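Local coordinates for protein synaptotagmin-1 (Arabidopsis thaliana, PDB 7ATP) that binds calcium and probably phospholipids through this cytoplasmic C2 domain and, as a whole protein, is important for maintaining plasma membrane integrity during freezing and osmotic stress, at residues I9-V14 with E135-P140; V18-K23 with L54-N59; D30-I35 with S44-V49; F76-W81 with E88-N93. All coordinates share one frame; numbering follows the deposited sequence.

How the interactions relate
All four contacts belong to one C2 domain, a beta sandwich of two antiparallel sheets. Interaction 1 pairs strands 8-18 and 131-140 in one sheet; interactions 3 and 4 lie in the other, where strands 31-37 and 73-80 are neighbours, and their centres are about 8 Å apart. Interaction 2 joins the loop after strand 8-18 to the turn just before strand 57-66, with its centre about 22 Å from that of interaction 1. Along the chain, interaction 1 encloses the other three, interaction 3 is nested within interaction 2, and interaction 4 follows both. Val-12 against Phe-76 and Val-14 against Ile-35 pack the sheets together, whereas interactions 2, 3 and 4 supply calcium ligands at one end of the sandwich.

Interaction 1 of 4, residues I9-V14 with E135-P140; sequences IVHVKV and ELLYKP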
loop_
_atom_site.group_PDB
_atom_site.type_symbol
_atom_site.label_atom_id
_atom_site.label_comp_id
_atom_site.label_asym_id
_atom_site.label_seq_id
_atom_site.Cartn_x
_atom_site.Cartn_y
_atom_site.Cartn_z
ATOM N N ILE A 9 16.723 0.994 -5.112
ATOM C CA ILE A 9 15.713 1.386 -4.141
ATOM C C ILE A 9 14.485 1.864 -4.894
ATOM O O ILE A 9 14.595 2.551 -5.915
ATOM C CB ILE A 9 16.220 2.490 -3.195
ATOM C CG1 ILE A 9 17.525 2.071 -2.514
ATOM C CG2 ILE A 9 15.164 2.820 -2.167
ATOM C CD1 ILE A 9 17.340 1.296 -1.231
ATOM N N VAL A 10 13.316 1.488 -4.402
ATOM C CA VAL A 10 12.054 1.966 -4.946
ATOM C C VAL A 10 11.434 2.895 -3.920
ATOM O O VAL A 10 11.489 2.630 -2.714
ATOM C CB VAL A 10 11.110 0.803 -5.304
ATOM C CG1 VAL A 10 10.941 -0.127 -4.114
ATOM C CG2 VAL A 10 9.770 1.329 -5.801
ATOM N N HIS A 11 10.875 3.996 -4.394
ATOM C CA HIS A 11 10.251 4.985 -3.535
ATOM C C HIS A 11 8.746 4.864 -3.716
ATOM O O HIS A 11 8.233 5.058 -4.820
ATOM C CB HIS A 11 10.770 6.381 -3.864
ATOM C CG HIS A 11 12.200 6.594 -3.463
ATOM N ND1 HIS A 11 13.262 6.056 -4.162
ATOM C CD2 HIS A 11 12.743 7.281 -2.430
ATOM C CE1 HIS A 11 14.396 6.404 -3.578
ATOM N NE2 HIS A 11 14.108 7.141 -2.520
ATOM N N VAL A 12 8.047 4.510 -2.638
ATOM C CA VAL A 12 6.608 4.284 -2.664
ATOM C C VAL A 12 5.946 5.431 -1.935
ATOM O O VAL A 12 6.269 5.702 -0.777
ATOM C CB VAL A 12 6.234 2.946 -2.005
ATOM C CG1 VAL A 12 4.800 2.588 -2.339
ATOM C CG2 VAL A 12 7.154 1.862 -2.455
ATOM N N LYS A 13 5.036 6.116 -2.612
ATOM C CA LYS A 13 4.180 7.105 -1.990
ATOM C C LYS A 13 2.773 6.525 -1.938
ATOM O O LYS A 13 2.212 6.164 -2.980
ATOM C CB LYS A 13 4.195 8.433 -2.740
ATOM C CG LYS A 13 3.305 9.482 -2.092
ATOM C CD LYS A 13 3.240 10.786 -2.896
ATOM C CE LYS A 13 4.509 11.613 -2.751
ATOM N NZ LYS A 13 4.707 12.607 -3.871
ATOM N N VAL A 14 2.231 6.384 -0.728
ATOM C CA VAL A 14 0.831 6.022 -0.565
ATOM C C VAL A 14 0.062 7.329 -0.605
ATOM O O VAL A 14 0.212 8.171 0.281
ATOM C CB VAL A 14 0.591 5.257 0.745
ATOM C CG1 VAL A 14 -0.868 5.118 0.998
ATOM C CG2 VAL A 14 1.228 3.879 0.667
ATOM N N GLU A 135 2.087 5.929 -5.844
ATOM C CA GLU A 135 3.111 6.351 -6.795
ATOM C C GLU A 135 4.393 5.600 -6.496
ATOM O O GLU A 135 4.734 5.372 -5.330
ATOM C CB GLU A 135 3.428 7.851 -6.732
ATOM C CG GLU A 135 2.417 8.772 -7.380
ATOM C CD GLU A 135 2.683 10.235 -7.050
ATOM O OE1 GLU A 135 3.873 10.632 -7.009
ATOM O OE2 GLU A 135 1.702 10.981 -6.817
ATOM N N LEU A 136 5.098 5.226 -7.552
ATOM C CA LEU A 136 6.368 4.541 -7.439
ATOM C C LEU A 136 7.432 5.286 -8.224
ATOM O O LEU A 136 7.163 5.838 -9.292
ATOM C CB LEU A 136 6.272 3.124 -7.963
ATOM C CG LEU A 136 5.851 2.096 -6.931
ATOM C CD1 LEU A 136 4.428 2.313 -6.482
ATOM C CD2 LEU A 136 5.990 0.750 -7.570
ATOM N N LEU A 137 8.647 5.285 -7.682
ATOM C CA LEU A 137 9.803 5.852 -8.369
ATOM C C LEU A 137 10.979 4.935 -8.074
ATOM O O LEU A 137 11.372 4.782 -6.912
ATOM C CB LEU A 137 10.067 7.281 -7.906
ATOM C CG LEU A 137 11.051 8.159 -8.664
ATOM C CD1 LEU A 137 10.553 9.601 -8.663
ATOM C CD2 LEU A 137 12.411 8.061 -8.004
ATOM N N TYR A 138 11.503 4.297 -9.113
ATOM C CA TYR A 138 12.621 3.375 -8.991
ATOM C C TYR A 138 13.919 4.094 -9.305
ATOM O O TYR A 138 13.993 4.875 -10.254
ATOM C CB TYR A 138 12.477 2.181 -9.931
ATOM C CG TYR A 138 13.602 1.190 -9.778
ATOM C CD1 TYR A 138 14.046 0.815 -8.521
ATOM C CD2 TYR A 138 14.218 0.623 -10.887
ATOM C CE1 TYR A 138 15.068 -0.089 -8.358
ATOM C CE2 TYR A 138 15.248 -0.288 -10.738
ATOM C CZ TYR A 138 15.670 -0.642 -9.467
ATOM O OH TYR A 138 16.697 -1.549 -9.296
ATOM N N LYS A 139 14.937 3.817 -8.509
ATOM C CA LYS A 139 16.249 4.399 -8.718
ATOM C C LYS A 139 17.324 3.353 -8.442
ATOM O O LYS A 139 17.502 2.924 -7.296
ATOM C CB LYS A 139 16.428 5.642 -7.842
ATOM C CG LYS A 139 15.923 6.927 -8.503
ATOM C CD LYS A 139 16.233 8.171 -7.672
ATOM C CE LYS A 139 16.913 9.247 -8.523
ATOM N NZ LYS A 139 16.114 9.634 -9.723
ATOM N N PRO A 140 18.043 2.891 -9.478
ATOM C CA PRO A 140 19.130 1.928 -9.259
ATOM C C PRO A 140 20.468 2.618 -9.038
ATOM O O PRO A 140 20.556 3.847 -9.107
ATOM C CB PRO A 140 19.120 1.107 -10.546
ATOM C CG PRO A 140 18.664 2.091 -11.584
ATOM C CD PRO A 140 17.755 3.089 -10.905
#
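Two neighbouring antiparallel strands of the C2 beta sandwich meet here, strand 8-18 near the start of the chain and strand 131-140 near its end. Ile-9, His-11 and Lys-13 form hydrogen-bonded pairs with Lys-139, Leu-137 and Glu-135 respectively, giving six backbone bonds. The Ile-9 N to Lys-139 O bond is 3.0 Å and almost straight at N-H (179°), while His-11 N reaches Leu-137 O at 2.7 Å. On the buried face Val-12 CG1 lies alongside Leu-136 CD1 at 4.2 Å, and Val-10 CG2 meets Leu-136 CG at 4.2 Å. Branched aliphatic residues suit this face because Val-12 continues onto Leu-74 and Phe-76 of the other sheet. The opposite face is mixed, with Ile-9 and Leu-137 among its polar residues. The His-11 ring turns its edge to Leu-137 O, and Lys-13 runs beside Glu-135, its CG anti to the backbone N (chi1 -180°), until a bend at chi3 brings NZ to 3.8 Å from Glu-135 OE1, a long salt bridge. Lys-139 instead pairs with Asp-103. Backbone bonding therefore sets the register, apolar packing ties the strands to the core, and the loose charge pairing probably adds modest attraction on the outer face.

Interaction 2 of 4, residues V18-K23 with L54-N59; sequences VGLRKK and LNPEWN. With CA (calcium ion), chain C.
This is a loop-to-loop contact, where the chain leaving strand 8-18 runs past the turn, Leu-54 to Pro-56, that leads into strand 57-66. Two weak hydrogen bonds cross, one between backbones and one to a side chain: Leu-20 N donates to Leu-54 O at 3.3 Å, and Gly-19 N to Asn-55 OD1, also at 3.3 Å. Asn-55 suits its place because its short amide can offer a carbonyl oxygen to a turning main chain, and Gly-19 suits the turn because its phi is positive (77°). Around these bonds Leu-54 spreads its two methyls: CD2 lies 3.4 Å from Arg-21 O and 3.9 Å from Leu-20 CB, while CD1 meets Lys-22 CG at 3.8 Å, the Lys-22 and Leu-54 side chains crossing at about a right angle. Leu-20 directs CD1 to the ring of Pro-56, 3.6 Å from its CD, and beyond the contact it touches Pro-31, Met-90 and Leu-112. Lys-23 O binds a calcium ion at 2.5 Å, together with water 1 and side-chain oxygens of Asp-24, Asp-80, Glu-82 and Glu-88. With both bonds weak, apolar packing of Leu-20 on Leu-54 and Pro-56 probably contributes much of the attraction between this turn and the calcium-binding loop.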
loop_
_atom_site.group_PDB
_atom_site.type_symbol
_atom_site.label_atom_id
_atom_site.label_comp_id
_atom_site.label_asym_id
_atom_site.label_seq_id
_atom_site.Cartn_x
_atom_site.Cartn_y
_atom_site.Cartn_z
ATOM N N VAL A 18 -9.857 5.672 -1.723
ATOM C CA VAL A 18 -11.121 6.268 -2.138
ATOM C C VAL A 18 -12.178 5.188 -2.128
ATOM O O VAL A 18 -11.968 4.108 -2.688
ATOM C CB VAL A 18 -11.028 6.910 -3.535
ATOM C CG1 VAL A 18 -12.396 7.325 -4.006
ATOM C CG2 VAL A 18 -10.117 8.107 -3.506
ATOM N N GLY A 19 -13.301 5.464 -1.475
ATOM C CA GLY A 19 -14.426 4.549 -1.490
ATOM C C GLY A 19 -14.293 3.345 -0.590
ATOM O O GLY A 19 -14.721 2.246 -0.960
ATOM N N LEU A 20 -13.716 3.509 0.590
ATOM C CA LEU A 20 -13.593 2.354 1.458
ATOM C C LEU A 20 -14.948 1.976 2.019
ATOM O O LEU A 20 -15.886 2.776 2.034
ATOM C CB LEU A 20 -12.627 2.633 2.592
ATOM C CG LEU A 20 -11.254 2.828 2.005
ATOM C CD1 LEU A 20 -10.432 3.585 2.972
ATOM C CD2 LEU A 20 -10.681 1.471 1.754
ATOM N N ARG A 21 -15.035 0.736 2.488
ATOM C CA ARG A 21 -16.273 0.224 3.046
ATOM C C ARG A 21 -16.405 0.624 4.503
ATOM O O ARG A 21 -15.414 0.752 5.219
ATOM C CB ARG A 21 -16.320 -1.295 2.933
ATOM C CG ARG A 21 -16.770 -1.776 1.584
ATOM C CD ARG A 21 -18.240 -1.471 1.386
ATOM N NE ARG A 21 -18.810 -2.260 0.303
ATOM C CZ ARG A 21 -20.096 -2.253 -0.029
ATOM N NH1 ARG A 21 -20.951 -1.492 0.642
ATOM N NH2 ARG A 21 -20.527 -3.006 -1.031
ATOM N N LYS A 22 -17.643 0.817 4.941
ATOM C CA LYS A 22 -17.871 1.060 6.354
ATOM C C LYS A 22 -17.495 -0.184 7.133
ATOM O O LYS A 22 -17.902 -1.293 6.790
ATOM C CB LYS A 22 -19.320 1.438 6.611
ATOM C CG LYS A 22 -19.687 2.838 6.138
ATOM C CD LYS A 22 -21.150 3.176 6.439
ATOM C CE LYS A 22 -21.485 4.633 6.120
ATOM N NZ LYS A 22 -22.840 5.040 6.615
ATOM N N LYS A 23 -16.674 -0.014 8.152
ATOM C CA LYS A 23 -16.257 -1.153 8.945
ATOM C C LYS A 23 -16.406 -0.912 10.439
ATOM O O LYS A 23 -16.049 -1.787 11.234
ATOM C CB LYS A 23 -14.820 -1.532 8.599
ATOM C CG LYS A 23 -14.684 -2.132 7.205
ATOM C CD LYS A 23 -13.934 -3.464 7.252
ATOM C CE LYS A 23 -14.651 -4.547 6.469
ATOM N NZ LYS A 23 -15.146 -4.063 5.150
ATOM N N LEU A 54 -13.360 7.583 5.459
ATOM C CA LEU A 54 -13.498 6.622 4.370
ATOM C C LEU A 54 -12.828 7.084 3.080
ATOM O O LEU A 54 -12.803 6.336 2.097
ATOM C CB LEU A 54 -14.972 6.325 4.107
ATOM C CG LEU A 54 -15.677 5.411 5.107
ATOM C CD1 LEU A 54 -17.032 5.085 4.552
ATOM C CD2 LEU A 54 -14.903 4.139 5.358
ATOM N N ASN A 55 -12.281 8.286 3.056
ATOM C CA ASN A 55 -11.474 8.750 1.935
ATOM C C ASN A 55 -10.179 9.342 2.474
ATOM O O ASN A 55 -9.985 10.548 2.438
ATOM C CB ASN A 55 -12.253 9.779 1.125
ATOM C CG ASN A 55 -13.594 9.248 0.671
ATOM O OD1 ASN A 55 -13.686 8.551 -0.342
ATOM N ND2 ASN A 55 -14.638 9.554 1.429
ATOM N N PRO A 56 -9.302 8.510 3.034
ATOM C CA PRO A 56 -8.108 9.071 3.683
ATOM C C PRO A 56 -7.074 9.491 2.671
ATOM O O PRO A 56 -6.893 8.858 1.631
ATOM C CB PRO A 56 -7.582 7.910 4.523
ATOM C CG PRO A 56 -8.035 6.691 3.764
ATOM C CD PRO A 56 -9.349 7.046 3.126
ATOM N N GLU A 57 -6.342 10.530 3.025
ATOM C CA GLU A 57 -5.222 10.995 2.236
ATOM C C GLU A 57 -3.997 10.955 3.124
ATOM O O GLU A 57 -3.963 11.617 4.162
ATOM C CB GLU A 57 -5.478 12.408 1.710
ATOM C CG GLU A 57 -6.569 12.445 0.651
ATOM C CD GLU A 57 -6.716 13.810 0.006
ATOM O OE1 GLU A 57 -7.580 14.609 0.451
ATOM O OE2 GLU A 57 -5.951 14.084 -0.943
ATOM N N TRP A 58 -2.990 10.204 2.706
ATOM C CA TRP A 58 -1.754 10.140 3.455
ATOM C C TRP A 58 -0.637 10.920 2.801
ATOM O O TRP A 58 0.036 11.705 3.464
ATOM C CB TRP A 58 -1.297 8.692 3.621
ATOM C CG TRP A 58 -2.174 7.874 4.435
ATOM C CD1 TRP A 58 -2.183 7.788 5.802
ATOM C CD2 TRP A 58 -3.161 6.958 3.967
ATOM N NE1 TRP A 58 -3.121 6.887 6.191
ATOM C CE2 TRP A 58 -3.737 6.361 5.092
ATOM C CE3 TRP A 58 -3.615 6.592 2.706
ATOM C CZ2 TRP A 58 -4.754 5.437 5.006
ATOM C CZ3 TRP A 58 -4.616 5.655 2.612
ATOM C CH2 TRP A 58 -5.180 5.092 3.754
ATOM N N ASN A 59 -0.400 10.696 1.514
ATOM C CA ASN A 59 0.787 11.223 0.872
ATOM C C ASN A 59 2.034 10.840 1.656
ATOM O O ASN A 59 2.916 11.662 1.919
ATOM C CB ASN A 59 0.675 12.734 0.708
ATOM C CG ASN A 59 -0.289 13.103 -0.395
ATOM O OD1 ASN A 59 -0.344 12.430 -1.442
ATOM N ND2 ASN A 59 -1.072 14.147 -0.172
HETATM CA CA CA C . -14.121 -2.043 12.740
HETATM O O HOH W 1 -15.722 -2.463 14.435
#

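Interaction 3 of 4, residues D30-I35 with S44-V49; sequences DPFVKI and SKKTTV. With CA (calcium ion), chain B.
Phe-32 meets the 44-49 segment from its CB outward. CB lies 3.4 Å from Thr-48 O and near Thr-47 OG1; with CG set between the backbone N and the carbonyl carbon (chi1 64°), CD1 comes 3.9 Å from Val-49 CG2 and CD2 4.2 Å from Lys-46 CB. Across the ring from CD1, CE2 lies 4.2 Å from Lys-46 CD; CG2 and CD both approach obliquely from the same side of the ring plane. Thr-47 substitutes its hydroxyl for a backbone acceptor: OG1 receives Val-33 N at 2.9 Å and donates to Thr-48 O at 3.0 Å, two bonds that fix its rotation. Ile-35 N bonds Lys-45 O at 2.7 Å. At the other end Asp-30 OD2 binds calcium at 2.4 Å, joined by side chains of Asp-24, Asp-80 and Glu-82 and the main-chain O of Trp-81. The hairpin forms one edge of its sheet: strand 45-46 is outermost, strand 31-37 bonds onward to strand 73-80, and Ile-35 and Thr-47 pack on Val-14 of the facing sheet.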
loop_
_atom_site.group_PDB
_atom_site.type_symbol
_atom_site.label_atom_id
_atom_site.label_comp_id
_atom_site.label_asym_id
_atom_site.label_seq_id
_atom_site.Cartn_x
_atom_site.Cartn_y
_atom_site.Cartn_z
ATOM N N ASP A 30 -11.148 3.278 10.324
ATOM C CA ASP A 30 -9.910 3.961 10.693
ATOM C C ASP A 30 -8.801 3.347 9.861
ATOM O O ASP A 30 -8.006 2.547 10.363
ATOM C CB ASP A 30 -9.661 3.814 12.192
ATOM C CG ASP A 30 -10.926 4.083 13.020
ATOM O OD1 ASP A 30 -11.386 5.242 13.036
ATOM O OD2 ASP A 30 -11.499 3.150 13.647
ATOM N N PRO A 31 -8.743 3.673 8.564
ATOM C CA PRO A 31 -7.844 2.946 7.670
ATOM C C PRO A 31 -6.399 3.292 7.932
ATOM O O PRO A 31 -6.063 4.405 8.329
ATOM C CB PRO A 31 -8.278 3.400 6.274
ATOM C CG PRO A 31 -8.939 4.685 6.489
ATOM C CD PRO A 31 -9.641 4.552 7.811
ATOM N N PHE A 32 -5.542 2.295 7.736
ATOM C CA PHE A 32 -4.126 2.509 7.500
ATOM C C PHE A 32 -3.698 1.443 6.515
ATOM O O PHE A 32 -4.439 0.495 6.250
ATOM C CB PHE A 32 -3.292 2.463 8.781
ATOM C CG PHE A 32 -3.298 1.109 9.468
ATOM C CD1 PHE A 32 -4.366 0.725 10.268
ATOM C CD2 PHE A 32 -2.218 0.257 9.347
ATOM C CE1 PHE A 32 -4.360 -0.500 10.920
ATOM C CE2 PHE A 32 -2.206 -0.976 9.988
ATOM C CZ PHE A 32 -3.287 -1.358 10.770
ATOM N N VAL A 33 -2.515 1.609 5.941
ATOM C CA VAL A 33 -2.052 0.724 4.879
ATOM C C VAL A 33 -0.763 0.047 5.308
ATOM O O VAL A 33 0.149 0.703 5.826
ATOM C CB VAL A 33 -1.825 1.492 3.565
ATOM C CG1 VAL A 33 -1.520 0.516 2.471
ATOM C CG2 VAL A 33 -3.034 2.305 3.227
ATOM N N LYS A 34 -0.668 -1.257 5.056
ATOM C CA LYS A 34 0.562 -2.001 5.273
ATOM C C LYS A 34 1.198 -2.278 3.928
ATOM O O LYS A 34 0.536 -2.784 3.017
ATOM C CB LYS A 34 0.310 -3.321 5.997
ATOM C CG LYS A 34 1.564 -3.984 6.525
ATOM C CD LYS A 34 1.225 -5.177 7.452
ATOM C CE LYS A 34 1.157 -6.505 6.678
ATOM N NZ LYS A 34 2.147 -7.509 7.191
ATOM N N ILE A 35 2.487 -1.996 3.814
ATOM C CA ILE A 35 3.201 -2.199 2.563
ATOM C C ILE A 35 4.327 -3.179 2.815
ATOM O O ILE A 35 5.210 -2.913 3.636
ATOM C CB ILE A 35 3.757 -0.892 1.985
ATOM C CG1 ILE A 35 2.680 0.184 1.907
ATOM C CG2 ILE A 35 4.309 -1.141 0.608
ATOM C CD1 ILE A 35 2.670 1.094 3.100
ATOM N N SER A 44 7.218 -4.955 7.674
ATOM C CA SER A 44 6.421 -4.218 6.714
ATOM C C SER A 44 6.268 -2.769 7.167
ATOM O O SER A 44 6.500 -2.419 8.329
ATOM C CB SER A 44 5.061 -4.884 6.538
ATOM O OG SER A 44 4.429 -5.069 7.795
ATOM N N LYS A 45 5.891 -1.912 6.234
ATOM C CA LYS A 45 5.649 -0.520 6.566
ATOM C C LYS A 45 4.155 -0.280 6.755
ATOM O O LYS A 45 3.318 -0.980 6.184
ATOM C CB LYS A 45 6.215 0.403 5.493
ATOM C CG LYS A 45 7.705 0.778 5.701
ATOM C CD LYS A 45 8.668 -0.208 5.069
ATOM C CE LYS A 45 10.133 0.252 5.224
ATOM N NZ LYS A 45 10.473 1.564 4.563
ATOM N N LYS A 46 3.833 0.701 7.589
ATOM C CA LYS A 46 2.458 1.081 7.854
ATOM C C LYS A 46 2.331 2.595 7.814
ATOM O O LYS A 46 3.167 3.317 8.363
ATOM C CB LYS A 46 1.962 0.574 9.235
ATOM C CG LYS A 46 1.970 -0.955 9.416
ATOM C CD LYS A 46 1.831 -1.295 10.908
ATOM C CE LYS A 46 1.906 -2.801 11.209
ATOM N NZ LYS A 46 1.132 -3.114 12.474
ATOM N N THR A 47 1.277 3.072 7.172
ATOM C CA THR A 47 1.013 4.488 7.212
ATOM C C THR A 47 0.371 4.858 8.533
ATOM O O THR A 47 -0.034 4.000 9.338
ATOM C CB THR A 47 0.041 4.877 6.132
ATOM O OG1 THR A 47 -1.192 4.200 6.407
ATOM C CG2 THR A 47 0.561 4.443 4.774
ATOM N N THR A 48 0.248 6.159 8.726
ATOM C CA THR A 48 -0.577 6.673 9.804
ATOM C C THR A 48 -2.004 6.140 9.696
ATOM O O THR A 48 -2.448 5.709 8.628
ATOM C CB THR A 48 -0.544 8.175 9.751
ATOM O OG1 THR A 48 0.817 8.570 9.709
ATOM C CG2 THR A 48 -1.150 8.751 10.975
ATOM N N VAL A 49 -2.696 6.099 10.840
ATOM C CA VAL A 49 -4.120 5.773 10.881
ATOM C C VAL A 49 -4.915 7.034 10.631
ATOM O O VAL A 49 -4.652 8.073 11.238
ATOM C CB VAL A 49 -4.515 5.183 12.249
ATOM C CG1 VAL A 49 -6.049 4.970 12.284
ATOM C CG2 VAL A 49 -3.814 3.916 12.487
HETATM CA CA CA B . -12.244 0.883 13.396
HETATM O O HOH W 2 -12.786 1.397 15.525
#

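Interaction 4 of 4, residues F76-W81 with E88-N93; sequences FSVYDW and EKMGMN. With CA (calcium ion), chain B; CA (calcium ion), chain C.
The Tyr-79 ring has Lys-89 CD over one face, 3.6 Å above the plane and offset toward the rim, and the backbone carbon of Glu-88 at its edge. This CH-pi contact lets the aliphatic part of a lysine lie against an aromatic face; bends at chi2, chi3 and chi4 wrap Lys-89 over the ring. The Phe-76 ring turns an edge toward Asn-93 O, while beyond the hairpin it packs on Ile-35, Leu-110, Leu-132 and Val-134. Between these aromatics the backbone ladder is interrupted by a classic beta bulge, in which Met-90 and Gly-91 both face Val-78. Met-90 N gives Val-78 O a short bond of 2.6 Å, and Val-78 N bonds Gly-91 O at 2.8 Å. Glycine suits the bulge because a side chain at its backbone angles would press on the preceding carbonyl. Met-90 brings SD to 3.5 Å from Asp-80 CB, so the thioether packs against this aliphatic carbon. The Asp-80 carboxylate bridges two calcium ions, OD1 at 2.3 Å from one and OD2 at 2.5 Å from the other. Trp-81 O adds a ligand to the first and Glu-88 OE2, at 2.2 Å, to the second. The calcium that both bind probably offsets the repulsion between Asp-80 OD2 and Glu-88 OE2. Asp-24, Asp-30, Glu-82 and Lys-23 O also contribute to this paired-calcium site, typical of the loops at one end of a calcium-binding C2 domain.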
loop_
_atom_site.group_PDB
_atom_site.type_symbol
_atom_site.label_atom_id
_atom_site.label_comp_id
_atom_site.label_asym_id
_atom_site.label_seq_id
_atom_site.Cartn_x
_atom_site.Cartn_y
_atom_site.Cartn_z
ATOM N N PHE A 76 0.148 -4.320 -0.858
ATOM C CA PHE A 76 -0.530 -3.250 -0.130
ATOM C C PHE A 76 -1.755 -3.831 0.551
ATOM O O PHE A 76 -2.636 -4.367 -0.125
ATOM C CB PHE A 76 -0.967 -2.123 -1.060
ATOM C CG PHE A 76 0.167 -1.422 -1.742
ATOM C CD1 PHE A 76 0.676 -0.246 -1.228
ATOM C CD2 PHE A 76 0.717 -1.937 -2.893
ATOM C CE1 PHE A 76 1.705 0.388 -1.817
ATOM C CE2 PHE A 76 1.761 -1.293 -3.510
ATOM C CZ PHE A 76 2.260 -0.127 -2.977
ATOM N N SER A 77 -1.825 -3.719 1.873
ATOM C CA SER A 77 -2.961 -4.230 2.638
ATOM C C SER A 77 -3.600 -3.081 3.400
ATOM O O SER A 77 -2.909 -2.370 4.138
ATOM C CB SER A 77 -2.526 -5.317 3.619
ATOM O OG SER A 77 -1.630 -6.207 2.992
ATOM N N VAL A 78 -4.902 -2.894 3.222
ATOM C CA VAL A 78 -5.625 -1.825 3.897
ATOM C C VAL A 78 -6.372 -2.413 5.079
ATOM O O VAL A 78 -7.203 -3.313 4.905
ATOM C CB VAL A 78 -6.600 -1.115 2.958
ATOM C CG1 VAL A 78 -7.289 0.002 3.714
ATOM C CG2 VAL A 78 -5.870 -0.592 1.780
ATOM N N TYR A 79 -6.101 -1.880 6.272
ATOM C CA TYR A 79 -6.703 -2.351 7.506
ATOM C C TYR A 79 -7.441 -1.220 8.201
ATOM O O TYR A 79 -7.097 -0.036 8.064
ATOM C CB TYR A 79 -5.652 -2.910 8.460
ATOM C CG TYR A 79 -4.982 -4.187 8.022
ATOM C CD1 TYR A 79 -5.545 -5.424 8.302
ATOM C CD2 TYR A 79 -3.748 -4.162 7.382
ATOM C CE1 TYR A 79 -4.912 -6.608 7.925
ATOM C CE2 TYR A 79 -3.108 -5.330 7.008
ATOM C CZ TYR A 79 -3.691 -6.553 7.277
ATOM O OH TYR A 79 -3.042 -7.714 6.894
ATOM N N ASP A 80 -8.449 -1.606 8.966
ATOM C CA ASP A 80 -9.203 -0.703 9.826
ATOM C C ASP A 80 -8.761 -0.908 11.274
ATOM O O ASP A 80 -9.049 -1.942 11.886
ATOM C CB ASP A 80 -10.691 -0.941 9.645
ATOM C CG ASP A 80 -11.517 -0.393 10.797
ATOM O OD1 ASP A 80 -11.240 0.721 11.283
ATOM O OD2 ASP A 80 -12.472 -1.078 11.184
ATOM N N TRP A 81 -8.060 0.078 11.819
ATOM C CA TRP A 81 -7.570 -0.018 13.183
ATOM C C TRP A 81 -8.748 -0.161 14.138
ATOM O O TRP A 81 -9.788 0.468 13.952
ATOM C CB TRP A 81 -6.746 1.226 13.509
ATOM C CG TRP A 81 -6.334 1.452 14.964
ATOM C CD1 TRP A 81 -5.157 1.085 15.553
ATOM C CD2 TRP A 81 -7.057 2.198 15.950
ATOM N NE1 TRP A 81 -5.117 1.549 16.852
ATOM C CE2 TRP A 81 -6.271 2.234 17.114
ATOM C CE3 TRP A 81 -8.271 2.864 15.949
ATOM C CZ2 TRP A 81 -6.695 2.863 18.291
ATOM C CZ3 TRP A 81 -8.680 3.515 17.117
ATOM C CH2 TRP A 81 -7.895 3.498 18.265
ATOM N N GLU A 88 -8.799 -4.939 11.516
ATOM C CA GLU A 88 -9.505 -5.841 10.620
ATOM C C GLU A 88 -9.202 -5.484 9.179
ATOM O O GLU A 88 -9.289 -4.316 8.790
ATOM C CB GLU A 88 -11.011 -5.825 10.861
ATOM C CG GLU A 88 -11.708 -4.519 10.679
ATOM C CD GLU A 88 -13.222 -4.666 10.777
ATOM O OE1 GLU A 88 -13.790 -5.546 10.081
ATOM O OE2 GLU A 88 -13.846 -3.915 11.560
ATOM N N LYS A 89 -8.836 -6.494 8.402
ATOM C CA LYS A 89 -8.528 -6.303 6.998
ATOM C C LYS A 89 -9.689 -5.613 6.301
ATOM O O LYS A 89 -10.856 -5.839 6.632
ATOM C CB LYS A 89 -8.244 -7.651 6.337
ATOM C CG LYS A 89 -7.877 -7.564 4.857
ATOM C CD LYS A 89 -6.485 -6.982 4.649
ATOM C CE LYS A 89 -5.575 -7.984 3.937
ATOM N NZ LYS A 89 -5.494 -9.281 4.676
ATOM N N MET A 90 -9.361 -4.739 5.347
ATOM C CA MET A 90 -10.354 -4.117 4.484
ATOM C C MET A 90 -10.148 -4.434 3.007
ATOM O O MET A 90 -10.944 -3.994 2.171
ATOM C CB MET A 90 -10.354 -2.599 4.671
ATOM C CG MET A 90 -10.803 -2.172 6.032
ATOM S SD MET A 90 -10.574 -0.416 6.175
ATOM C CE MET A 90 -11.993 0.233 5.293
ATOM N N GLY A 91 -9.112 -5.175 2.660
ATOM C CA GLY A 91 -8.806 -5.426 1.272
ATOM C C GLY A 91 -7.339 -5.223 1.002
ATOM O O GLY A 91 -6.641 -4.581 1.792
ATOM N N MET A 92 -6.859 -5.766 -0.105
ATOM C CA MET A 92 -5.452 -5.686 -0.434
ATOM C C MET A 92 -5.309 -5.717 -1.945
ATOM O O MET A 92 -6.285 -5.891 -2.680
ATOM C CB MET A 92 -4.670 -6.818 0.238
ATOM C CG MET A 92 -5.239 -8.204 0.013
ATOM S SD MET A 92 -4.719 -8.930 -1.552
ATOM C CE MET A 92 -2.940 -8.748 -1.412
ATOM N N ASN A 93 -4.079 -5.523 -2.404
ATOM C CA ASN A 93 -3.714 -5.763 -3.789
ATOM C C ASN A 93 -2.200 -5.842 -3.854
ATOM O O ASN A 93 -1.502 -5.516 -2.889
ATOM C CB ASN A 93 -4.240 -4.681 -4.719
ATOM C CG ASN A 93 -4.418 -5.181 -6.116
ATOM O OD1 ASN A 93 -4.001 -6.292 -6.445
ATOM N ND2 ASN A 93 -5.036 -4.370 -6.959
HETATM CA CA CA B . -12.244 0.883 13.396
HETATM CA CA CA C . -14.121 -2.043 12.740
HETATM O O HOH W 2 -12.786 1.397 15.525
HETATM O O HOH W 1 -15.722 -2.463 14.435
#